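Agglutinin alpha chain (Maclura pomifera, PDB 3LLZ) is a galactose-specific lectin of the jacalin family that binds the T-antigen disaccharide Gal-beta1,3-GalNAc. Local coordinates at residues Gly118-Gly121 and Tyr122-Tyr126. Numbering follows the deposited sequence.
Sequences GSIG and YWLDY. With NGA (2-acetamido-2-deoxy-beta-D-galactopyranose), chain C.
Two torsions bring Ser119 and Asp125 together across the hairpin: the serine hydroxyl is swung opposite its own backbone N (chi1 171°), while Asp125 CG lies opposite its carbonyl carbon (chi1 -56°). Ser119 OG thereby donates to Asp125 OD2 at 2.7 Å, meeting the anti side of the carboxylate 17° out of its plane. That bond helps fix the rotation of the carboxylate, and Gly1 N adds a weak hydrogen bond to the same OD2. The other oxygen is turned to the sugar: Asp125 OD1 accepts from NGA O4 at 2.6 Å and from NGA O6 at 2.8 Å. Ser119, which is not itself bonded to the sugar here, probably helps hold the aspartate in place for it.

The CB of Ser119 lies over one face of the Tyr126 ring, 3.7 Å from its centroid, in a CH-pi contact. The two strands run antiparallel, and a beta bulge shifts the register between Ser119 and Ile120: Ser119 N gives to Tyr126 O, and Ser119 O takes the N-H of Asp125. On the other side of the sheet Ile120 CG1 packs against Leu124 CD1 at 3.6 Å.

Further along, Gly121 N bonds to Trp123 O at 2.9 Å and closes the turn. This leaves two consecutive amides facing the ligand, Tyr122 N giving to NGA O5 and Trp123 N to NGA O6, both nearly straight. The edge of the Tyr122 ring comes up to NGA O1, with CD1 3.0 Å away. Gly121 CA passes close to the sugar, 3.6 Å from NGA O6. Backbone amides from the turn, one aspartate and the amino group of Gly1 gripping a galactose-configured ring make up the primary carbohydrate site of the galactose-specific jacalin-type lectins.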
ATOM      1  N   GLY A 118       7.494  19.426   5.460  1.00 10.49           N
ATOM      2  CA  GLY A 118       6.909  20.733   5.684  1.00 11.19           C
ATOM      3  C   GLY A 118       7.881  21.863   5.446  1.00 11.66           C
ATOM      4  O   GLY A 118       8.752  21.782   4.580  1.00 12.62           O
ATOM      5  N   SER A 119       7.726  22.922   6.232  1.00 11.80           N
ATOM      6  CA  SER A 119       8.572  24.099   6.108  1.00 10.64           C
ATOM      7  C   SER A 119       8.643  24.816   7.440  1.00 11.19           C
ATOM      8  O   SER A 119       7.635  24.940   8.127  1.00 11.62           O
ATOM      9  CB  SER A 119       7.990  25.044   5.057  1.00 11.83           C
ATOM     10  OG  SER A 119       8.661  26.296   5.058  1.00 12.96           O
ATOM     11  N   ILE A 120       9.833  25.275   7.811  1.00 10.97           N
ATOM     12  CA  ILE A 120       9.992  26.000   9.061  1.00 11.91           C
ATOM     13  C   ILE A 120      10.875  27.225   8.862  1.00 12.21           C
ATOM     14  O   ILE A 120      11.973  27.131   8.313  1.00 12.76           O
ATOM     15  CB  ILE A 120      10.621  25.119  10.167  1.00 13.57           C
ATOM     16  CG1 ILE A 120       9.798  23.838  10.343  1.00 13.15           C
ATOM     17  CG2 ILE A 120      10.669  25.897  11.489  1.00 14.08           C
ATOM     18  CD1 ILE A 120      10.294  22.924  11.457  1.00 14.70           C
ATOM     19  N   GLY A 121      10.362  28.373   9.285  1.00 12.34           N
ATOM     20  CA  GLY A 121      11.108  29.620   9.205  1.00 12.44           C
ATOM     21  C   GLY A 121      11.209  30.023  10.660  1.00 11.35           C
ATOM     22  O   GLY A 121      11.802  29.307  11.460  1.00 12.84           O
ATOM     23  N   TYR A 122      10.631  31.159  11.019  1.00 14.22           N
ATOM     24  CA  TYR A 122      10.632  31.552  12.418  1.00 14.69           C
ATOM     25  C   TYR A 122       9.766  30.520  13.140  1.00 13.85           C
ATOM     26  O   TYR A 122      10.044  30.139  14.276  1.00 14.28           O
ATOM     27  CB  TYR A 122      10.041  32.955  12.584  1.00 16.93           C
ATOM     28  CG  TYR A 122      11.056  34.056  12.378  1.00 21.66           C
ATOM     29  CD1 TYR A 122      11.794  34.140  11.198  1.00 24.16           C
ATOM     30  CD2 TYR A 122      11.305  34.992  13.379  1.00 25.65           C
ATOM     31  CE1 TYR A 122      12.761  35.127  11.022  1.00 27.24           C
ATOM     32  CE2 TYR A 122      12.270  35.983  13.215  1.00 28.45           C
ATOM     33  CZ  TYR A 122      12.995  36.043  12.033  1.00 29.03           C
ATOM     34  OH  TYR A 122      13.963  37.008  11.874  1.00 31.86           O
ATOM     35  N   TRP A 123       8.728  30.055  12.450  1.00 13.33           N
ATOM     36  CA  TRP A 123       7.807  29.067  13.004  1.00 12.54           C
ATOM     37  C   TRP A 123       7.487  28.006  11.964  1.00 11.04           C
ATOM     38  O   TRP A 123       7.862  28.129  10.794  1.00 12.19           O
ATOM     39  CB  TRP A 123       6.513  29.759  13.447  1.00 12.53           C
ATOM     40  CG  TRP A 123       6.785  30.876  14.390  1.00 12.94           C
ATOM     41  CD1 TRP A 123       7.203  30.769  15.682  1.00 14.62           C
ATOM     42  CD2 TRP A 123       6.797  32.275  14.077  1.00 14.67           C
ATOM     43  NE1 TRP A 123       7.487  32.014  16.195  1.00 15.17           N
ATOM     44  CE2 TRP A 123       7.247  32.956  15.230  1.00 14.84           C
ATOM     45  CE3 TRP A 123       6.478  33.019  12.932  1.00 14.76           C
ATOM     46  CZ2 TRP A 123       7.388  34.350  15.271  1.00 15.28           C
ATOM     47  CZ3 TRP A 123       6.618  34.406  12.973  1.00 15.88           C
ATOM     48  CH2 TRP A 123       7.070  35.053  14.137  1.00 16.70           C
ATOM     49  N   LEU A 124       6.801  26.957  12.404  1.00 12.53           N
ATOM     50  CA  LEU A 124       6.393  25.877  11.510  1.00 12.06           C
ATOM     51  C   LEU A 124       5.354  26.461  10.558  1.00 12.45           C
ATOM     52  O   LEU A 124       4.233  26.767  10.961  1.00 12.08           O
ATOM     53  CB  LEU A 124       5.790  24.737  12.332  1.00 10.71           C
ATOM     54  CG  LEU A 124       5.219  23.542  11.569  1.00 10.23           C
ATOM     55  CD1 LEU A 124       6.294  22.907  10.696  1.00 11.91           C
ATOM     56  CD2 LEU A 124       4.677  22.532  12.575  1.00 12.29           C
ATOM     57  N   ASP A 125       5.730  26.624   9.295  1.00 12.00           N
ATOM     58  CA  ASP A 125       4.834  27.213   8.303  1.00 12.21           C
ATOM     59  C   ASP A 125       3.673  26.304   7.943  1.00 12.40           C
ATOM     60  O   ASP A 125       2.521  26.740   7.855  1.00 12.39           O
ATOM     61  CB  ASP A 125       5.606  27.550   7.031  1.00 12.74           C
ATOM     62  CG  ASP A 125       6.780  28.461   7.293  1.00 13.21           C
ATOM     63  OD1 ASP A 125       6.567  29.558   7.857  1.00 14.11           O
ATOM     64  OD2 ASP A 125       7.911  28.080   6.933  1.00 13.66           O
ATOM     65  N   TYR A 126       3.993  25.039   7.722  1.00 11.45           N
ATOM     66  CA  TYR A 126       3.001  24.048   7.353  1.00 12.25           C
ATOM     67  C   TYR A 126       3.675  22.692   7.398  1.00 12.81           C
ATOM     68  O   TYR A 126       4.894  22.602   7.499  1.00 11.66           O
ATOM     69  CB  TYR A 126       2.474  24.314   5.935  1.00 11.87           C
ATOM     70  CG  TYR A 126       3.538  24.380   4.854  1.00 11.90           C
ATOM     71  CD1 TYR A 126       3.989  25.608   4.369  1.00 11.87           C
ATOM     72  CD2 TYR A 126       4.090  23.216   4.316  1.00 12.38           C
ATOM     73  CE1 TYR A 126       4.963  25.677   3.369  1.00 12.90           C
ATOM     74  CE2 TYR A 126       5.065  23.274   3.317  1.00 12.97           C
ATOM     75  CZ  TYR A 126       5.496  24.507   2.852  1.00 10.81           C
ATOM     76  OH  TYR A 126       6.466  24.571   1.873  1.00 15.81           O
TER
HETATM   77  C1  NGA C   1      10.546  33.622   7.684  1.00 16.75           C
HETATM   78  C2  NGA C   1      10.520  32.920   6.314  1.00 16.26           C
HETATM   79  C3  NGA C   1       9.092  32.984   5.783  1.00 16.09           C
HETATM   80  C4  NGA C   1       8.164  32.267   6.773  1.00 13.94           C
HETATM   81  C5  NGA C   1       8.267  32.991   8.129  1.00 14.87           C
HETATM   82  C6  NGA C   1       7.391  32.411   9.235  1.00 14.20           C
HETATM   83  C7  NGA C   1      12.292  32.857   4.687  1.00 16.81           C
HETATM   84  C8  NGA C   1      13.279  33.614   3.817  1.00 16.99           C
HETATM   85  N2  NGA C   1      11.432  33.579   5.399  1.00 16.02           N
HETATM   86  O1  NGA C   1      11.817  33.554   8.222  1.00 26.93           O
HETATM   87  O3  NGA C   1       8.980  32.449   4.435  1.00 16.62           O
HETATM   88  O4  NGA C   1       8.571  30.912   6.918  1.00 14.32           O
HETATM   89  O5  NGA C   1       9.638  32.983   8.603  1.00 14.31           O
HETATM   90  O6  NGA C   1       7.891  31.171   9.726  1.00 13.51           O
HETATM   91  O7  NGA C   1      12.311  31.626   4.709  1.00 17.21           O